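Local coordinates for protein putative angiotensinogen (Lampetra fluviatilis, PDB 5INW) that binds heparin, which promotes its inhibition of thrombin through a template mechanism, consistent with its membership of the serpin family, at residues F177-T189 against A377-H389. The protein carries 1 engineered substitution. Numbering follows the deposited sequence.
Sequences FSKKGLWLYRQFT and ADLSRITGMQKLH
OG1 of T383 takes part in two hydrogen bonds, donating to W183 O at 2.7 Å and accepting from M385 N at 2.9 Å. The second bond closes an ST turn within 377-389, while the first, arriving almost in line with the W183 carbonyl (C=O...O 162°), ties that turn to 177-189. With chi1 at 178°, OG1 lies beside its own carbonyl carbon, within reach of both W183 O and M385 N.

Two residues along, the direction of donation is reversed. Y185 N, at the N-cap of helix 186-196, donates to I382 O at 3.0 Å with a nearly straight N-H...O angle of 167°, and L184 CA comes up to the same oxygen as a longer C-H...O contact. The tyrosine ring then lies along the loop, its edge facing the carbonyl oxygens S380 O and R381 O, and its hydroxyl lies against the G384 backbone without a hydrogen bond to G384 N.

Apolar groups fill in around these bonds. I382 divides its branches: CG1 stands over one face of the F188 ring, displaced toward the rim, 4.2 Å from the ring centroid, whereas CG2 meets L184 CD2 at 4.0 Å. Farther along, L182 CD1 sits among T383 CG2, M385 CB and Q386 CD. M385, its chain bent at chi3, brings SD obliquely to the five-membered ring of W183 in a Met-aromatic contact. The amide of Q386 is anchored elsewhere, through OE1 to S239 on strand 238-251.

The contact thus joins the connection between strand 168-179 and helix 186-196 to the loop that leads into strand 389-401 of the serpin fold. Its two hydrogen bonds run in opposite directions, but both acceptors are main-chain carbonyls, so much of the polar register rests on the backbone, with I382, L182 and F188 supplying buried apolar packing.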
loop_
_atom_site.group_PDB
_atom_site.type_symbol
_atom_site.label_atom_id
_atom_site.label_comp_id
_atom_site.label_asym_id
_atom_site.label_seq_id
_atom_site.Cartn_x
_atom_site.Cartn_y
_atom_site.Cartn_z
ATOM N N PHE A 177 18.455 5.754 -6.518
ATOM C CA PHE A 177 19.313 6.410 -7.499
ATOM C C PHE A 177 19.934 7.661 -6.887
ATOM O O PHE A 177 19.272 8.392 -6.154
ATOM C CB PHE A 177 18.490 6.764 -8.745
ATOM C CG PHE A 177 17.835 5.599 -9.384
ATOM C CD1 PHE A 177 18.577 4.723 -10.167
ATOM C CD2 PHE A 177 16.451 5.360 -9.189
ATOM C CE1 PHE A 177 17.983 3.644 -10.793
ATOM C CE2 PHE A 177 15.831 4.253 -9.820
ATOM C CZ PHE A 177 16.616 3.381 -10.618
ATOM N N SER A 178 21.166 7.951 -7.257
ATOM C CA SER A 178 21.886 9.113 -6.735
ATOM C C SER A 178 22.575 9.904 -7.853
ATOM O O SER A 178 23.056 9.325 -8.840
ATOM C CB SER A 178 22.891 8.630 -5.676
ATOM O OG SER A 178 23.823 9.629 -5.341
ATOM N N LYS A 179 22.653 11.229 -7.663
ATOM C CA LYS A 179 23.413 12.125 -8.605
ATOM C C LYS A 179 24.854 11.678 -8.782
ATOM O O LYS A 179 25.526 11.295 -7.818
ATOM C CB LYS A 179 23.412 13.567 -8.144
ATOM C CG LYS A 179 23.753 14.587 -9.203
ATOM C CD LYS A 179 23.729 15.990 -8.596
ATOM C CE LYS A 179 23.417 17.082 -9.612
ATOM N NZ LYS A 179 24.557 17.371 -10.524
ATOM N N LYS A 180 25.301 11.684 -10.027
ATOM C CA LYS A 180 26.573 11.065 -10.393
ATOM C C LYS A 180 27.752 11.715 -9.714
ATOM O O LYS A 180 28.630 11.024 -9.225
ATOM C CB LYS A 180 26.793 11.075 -11.910
ATOM C CG LYS A 180 27.881 10.108 -12.368
ATOM C CD LYS A 180 28.040 10.136 -13.877
ATOM C CE LYS A 180 28.947 11.292 -14.255
ATOM N NZ LYS A 180 29.230 11.356 -15.705
ATOM N N GLY A 181 27.771 13.021 -9.643
ATOM C CA GLY A 181 28.854 13.659 -8.885
ATOM C C GLY A 181 28.849 13.532 -7.348
ATOM O O GLY A 181 29.821 13.837 -6.706
ATOM N N LEU A 182 27.749 13.084 -6.765
ATOM C CA LEU A 182 27.411 13.411 -5.394
ATOM C C LEU A 182 27.940 12.364 -4.427
ATOM O O LEU A 182 27.470 11.217 -4.447
ATOM C CB LEU A 182 25.884 13.542 -5.256
ATOM C CG LEU A 182 25.368 13.755 -3.852
ATOM C CD1 LEU A 182 25.785 15.136 -3.374
ATOM C CD2 LEU A 182 23.863 13.581 -3.781
ATOM N N TRP A 183 28.818 12.814 -3.528
ATOM C CA TRP A 183 29.441 11.989 -2.499
ATOM C C TRP A 183 28.391 11.654 -1.425
ATOM O O TRP A 183 27.688 12.526 -0.933
ATOM C CB TRP A 183 30.679 12.680 -1.835
ATOM C CG TRP A 183 31.941 12.792 -2.796
ATOM C CD1 TRP A 183 31.920 13.063 -4.144
ATOM C CD2 TRP A 183 33.344 12.515 -2.482
ATOM N NE1 TRP A 183 33.188 12.987 -4.681
ATOM C CE2 TRP A 183 34.081 12.652 -3.696
ATOM C CE3 TRP A 183 34.045 12.174 -1.301
ATOM C CZ2 TRP A 183 35.489 12.482 -3.760
ATOM C CZ3 TRP A 183 35.452 11.996 -1.371
ATOM C CH2 TRP A 183 36.149 12.154 -2.597
ATOM N N LEU A 184 28.318 10.375 -1.071
ATOM C CA LEU A 184 27.425 9.867 -0.057
ATOM C C LEU A 184 28.227 9.318 1.108
ATOM O O LEU A 184 29.317 8.724 0.932
ATOM C CB LEU A 184 26.561 8.771 -0.661
ATOM C CG LEU A 184 25.766 9.179 -1.917
ATOM C CD1 LEU A 184 24.953 7.993 -2.371
ATOM C CD2 LEU A 184 24.789 10.341 -1.721
ATOM N N TYR A 185 27.710 9.522 2.306
ATOM C CA TYR A 185 28.315 8.913 3.459
ATOM C C TYR A 185 28.104 7.423 3.414
ATOM O O TYR A 185 27.037 6.955 3.002
ATOM C CB TYR A 185 27.706 9.451 4.738
ATOM C CG TYR A 185 28.036 10.895 5.024
ATOM C CD1 TYR A 185 29.365 11.318 5.203
ATOM C CD2 TYR A 185 27.034 11.811 5.167
ATOM C CE1 TYR A 185 29.669 12.638 5.491
ATOM C CE2 TYR A 185 27.308 13.113 5.466
ATOM C CZ TYR A 185 28.611 13.543 5.626
ATOM O OH TYR A 185 28.775 14.874 5.978
ATOM N N ARG A 186 29.120 6.675 3.841
ATOM C CA ARG A 186 29.056 5.224 3.801
ATOM C C ARG A 186 28.095 4.583 4.821
ATOM O O ARG A 186 27.578 3.469 4.602
ATOM C CB ARG A 186 30.422 4.660 3.993
ATOM C CG ARG A 186 30.455 3.209 3.652
ATOM C CD ARG A 186 31.874 2.757 3.765
ATOM N NE ARG A 186 32.336 2.726 5.151
ATOM C CZ ARG A 186 33.549 2.346 5.501
ATOM N NH1 ARG A 186 34.442 1.997 4.561
ATOM N NH2 ARG A 186 33.876 2.332 6.783
ATOM N N GLN A 187 27.845 5.273 5.922
ATOM C CA GLN A 187 26.982 4.712 6.939
ATOM C C GLN A 187 25.561 4.724 6.377
ATOM O O GLN A 187 24.737 3.791 6.626
ATOM C CB GLN A 187 27.146 5.471 8.270
ATOM C CG GLN A 187 28.508 5.300 8.935
ATOM C CD GLN A 187 29.518 6.387 8.590
ATOM O OE1 GLN A 187 29.370 7.142 7.608
ATOM N NE2 GLN A 187 30.601 6.448 9.391
ATOM N N PHE A 188 25.294 5.735 5.557
ATOM C CA PHE A 188 24.039 5.781 4.821
ATOM C C PHE A 188 23.914 4.659 3.787
ATOM O O PHE A 188 22.902 3.986 3.750
ATOM C CB PHE A 188 23.839 7.128 4.145
ATOM C CG PHE A 188 22.633 7.165 3.270
ATOM C CD1 PHE A 188 21.354 7.321 3.832
ATOM C CD2 PHE A 188 22.744 7.038 1.894
ATOM C CE1 PHE A 188 20.211 7.389 3.044
ATOM C CE2 PHE A 188 21.588 7.087 1.083
ATOM C CZ PHE A 188 20.323 7.253 1.663
ATOM N N THR A 189 24.935 4.442 2.959
ATOM C CA THR A 189 24.821 3.459 1.859
ATOM C C THR A 189 24.739 2.033 2.308
ATOM O O THR A 189 23.994 1.246 1.728
ATOM C CB THR A 189 25.998 3.525 0.889
ATOM O OG1 THR A 189 27.221 3.385 1.602
ATOM C CG2 THR A 189 25.960 4.810 0.171
ATOM N N ALA A 377 14.818 21.503 5.820
ATOM C CA ALA A 377 14.959 20.067 6.150
ATOM C C ALA A 377 16.424 19.632 6.364
ATOM O O ALA A 377 17.326 20.089 5.662
ATOM C CB ALA A 377 14.361 19.218 5.056
ATOM N N ASP A 378 16.615 18.708 7.309
ATOM C CA ASP A 378 17.894 18.109 7.577
ATOM C C ASP A 378 18.019 16.633 7.086
ATOM O O ASP A 378 17.621 15.676 7.783
ATOM C CB ASP A 378 18.153 18.220 9.079
ATOM C CG ASP A 378 19.521 17.662 9.515
ATOM O OD1 ASP A 378 20.149 16.807 8.822
ATOM O OD2 ASP A 378 19.978 18.091 10.592
ATOM N N LEU A 379 18.660 16.476 5.921
ATOM C CA LEU A 379 19.060 15.163 5.410
ATOM C C LEU A 379 20.568 15.040 5.350
ATOM O O LEU A 379 21.154 14.623 4.346
ATOM C CB LEU A 379 18.454 14.946 4.046
ATOM C CG LEU A 379 16.927 14.901 4.086
ATOM C CD1 LEU A 379 16.403 14.722 2.670
ATOM C CD2 LEU A 379 16.403 13.781 5.004
ATOM N N SER A 380 21.191 15.358 6.474
ATOM C CA SER A 380 22.622 15.501 6.523
ATOM C C SER A 380 23.359 14.188 6.736
ATOM O O SER A 380 24.604 14.200 6.660
ATOM C CB SER A 380 23.011 16.496 7.625
ATOM O OG SER A 380 22.913 15.929 8.919
ATOM N N ARG A 381 22.640 13.099 7.065
ATOM C CA ARG A 381 23.234 11.758 7.127
ATOM C C ARG A 381 23.447 11.194 5.738
ATOM O O ARG A 381 24.195 10.232 5.596
ATOM C CB ARG A 381 22.396 10.758 7.950
ATOM C CG ARG A 381 22.503 10.839 9.486
ATOM C CD ARG A 381 21.689 9.707 10.149
ATOM N NE ARG A 381 21.461 9.909 11.583
ATOM C CZ ARG A 381 22.017 9.224 12.596
ATOM N NH1 ARG A 381 22.853 8.193 12.404
ATOM N NH2 ARG A 381 21.714 9.566 13.855
ATOM N N ILE A 382 22.795 11.768 4.724
ATOM C CA ILE A 382 22.986 11.340 3.330
ATOM C C ILE A 382 24.298 11.845 2.770
ATOM O O ILE A 382 25.093 11.084 2.240
ATOM C CB ILE A 382 21.855 11.821 2.389
ATOM C CG1 ILE A 382 20.510 11.274 2.846
ATOM C CG2 ILE A 382 22.049 11.347 0.941
ATOM C CD1 ILE A 382 19.327 11.818 2.068
ATOM N N THR A 383 24.481 13.153 2.840
ATOM C CA THR A 383 25.716 13.803 2.361
ATOM C C THR A 383 25.893 15.151 2.999
ATOM O O THR A 383 24.925 15.778 3.353
ATOM C CB THR A 383 25.706 13.987 0.842
ATOM O OG1 THR A 383 26.889 14.666 0.439
ATOM C CG2 THR A 383 24.505 14.778 0.380
ATOM N N GLY A 384 27.118 15.586 3.192
ATOM C CA GLY A 384 27.369 16.939 3.616
ATOM C C GLY A 384 27.628 17.846 2.440
ATOM O O GLY A 384 27.636 19.038 2.617
ATOM N N MET A 385 27.869 17.296 1.247
ATOM C CA MET A 385 28.236 18.081 0.037
ATOM C C MET A 385 27.131 19.050 -0.375
ATOM O O MET A 385 27.421 20.003 -1.080
ATOM C CB MET A 385 28.518 17.171 -1.180
ATOM C CG MET A 385 29.907 17.150 -1.793
ATOM S SD MET A 385 29.650 16.449 -3.471
ATOM C CE MET A 385 29.367 17.898 -4.521
ATOM N N GLN A 386 25.883 18.754 0.008
ATOM C CA GLN A 386 24.706 19.536 -0.333
ATOM C C GLN A 386 23.637 19.479 0.768
ATOM O O GLN A 386 23.564 18.504 1.519
ATOM C CB GLN A 386 24.053 18.979 -1.597
ATOM C CG GLN A 386 24.725 19.214 -2.946
ATOM C CD GLN A 386 23.888 18.693 -4.123
ATOM O OE1 GLN A 386 22.804 18.209 -3.952
ATOM N NE2 GLN A 386 24.376 18.876 -5.322
ATOM N N LYS A 387 22.802 20.517 0.825
ATOM C CA LYS A 387 21.648 20.571 1.721
ATOM C C LYS A 387 20.423 20.071 0.965
ATOM O O LYS A 387 19.944 20.746 0.009
ATOM C CB LYS A 387 21.400 21.987 2.254
ATOM C CG LYS A 387 20.162 22.110 3.162
ATOM C CD LYS A 387 20.086 23.406 3.987
ATOM C CE LYS A 387 20.310 23.172 5.482
ATOM N NZ LYS A 387 20.867 24.387 6.152
ATOM N N LEU A 388 19.933 18.887 1.389
ATOM C CA LEU A 388 18.904 18.161 0.650
ATOM C C LEU A 388 17.561 18.209 1.383
ATOM O O LEU A 388 17.513 18.272 2.626
ATOM C CB LEU A 388 19.350 16.720 0.413
ATOM C CG LEU A 388 20.694 16.459 -0.319
ATOM C CD1 LEU A 388 20.935 14.991 -0.483
ATOM C CD2 LEU A 388 20.729 17.152 -1.678
ATOM N N HIS A 389 16.487 18.226 0.585
ATOM C CA HIS A 389 15.142 18.127 1.092
ATOM C C HIS A 389 14.363 17.225 0.160
ATOM O O HIS A 389 14.755 17.037 -1.003
ATOM C CB HIS A 389 14.472 19.536 1.194
ATOM C CG HIS A 389 14.314 20.251 -0.120
ATOM N ND1 HIS A 389 13.097 20.388 -0.746
ATOM C CD2 HIS A 389 15.215 20.867 -0.920
ATOM C CE1 HIS A 389 13.246 21.061 -1.871
ATOM N NE2 HIS A 389 14.528 21.344 -2.010
#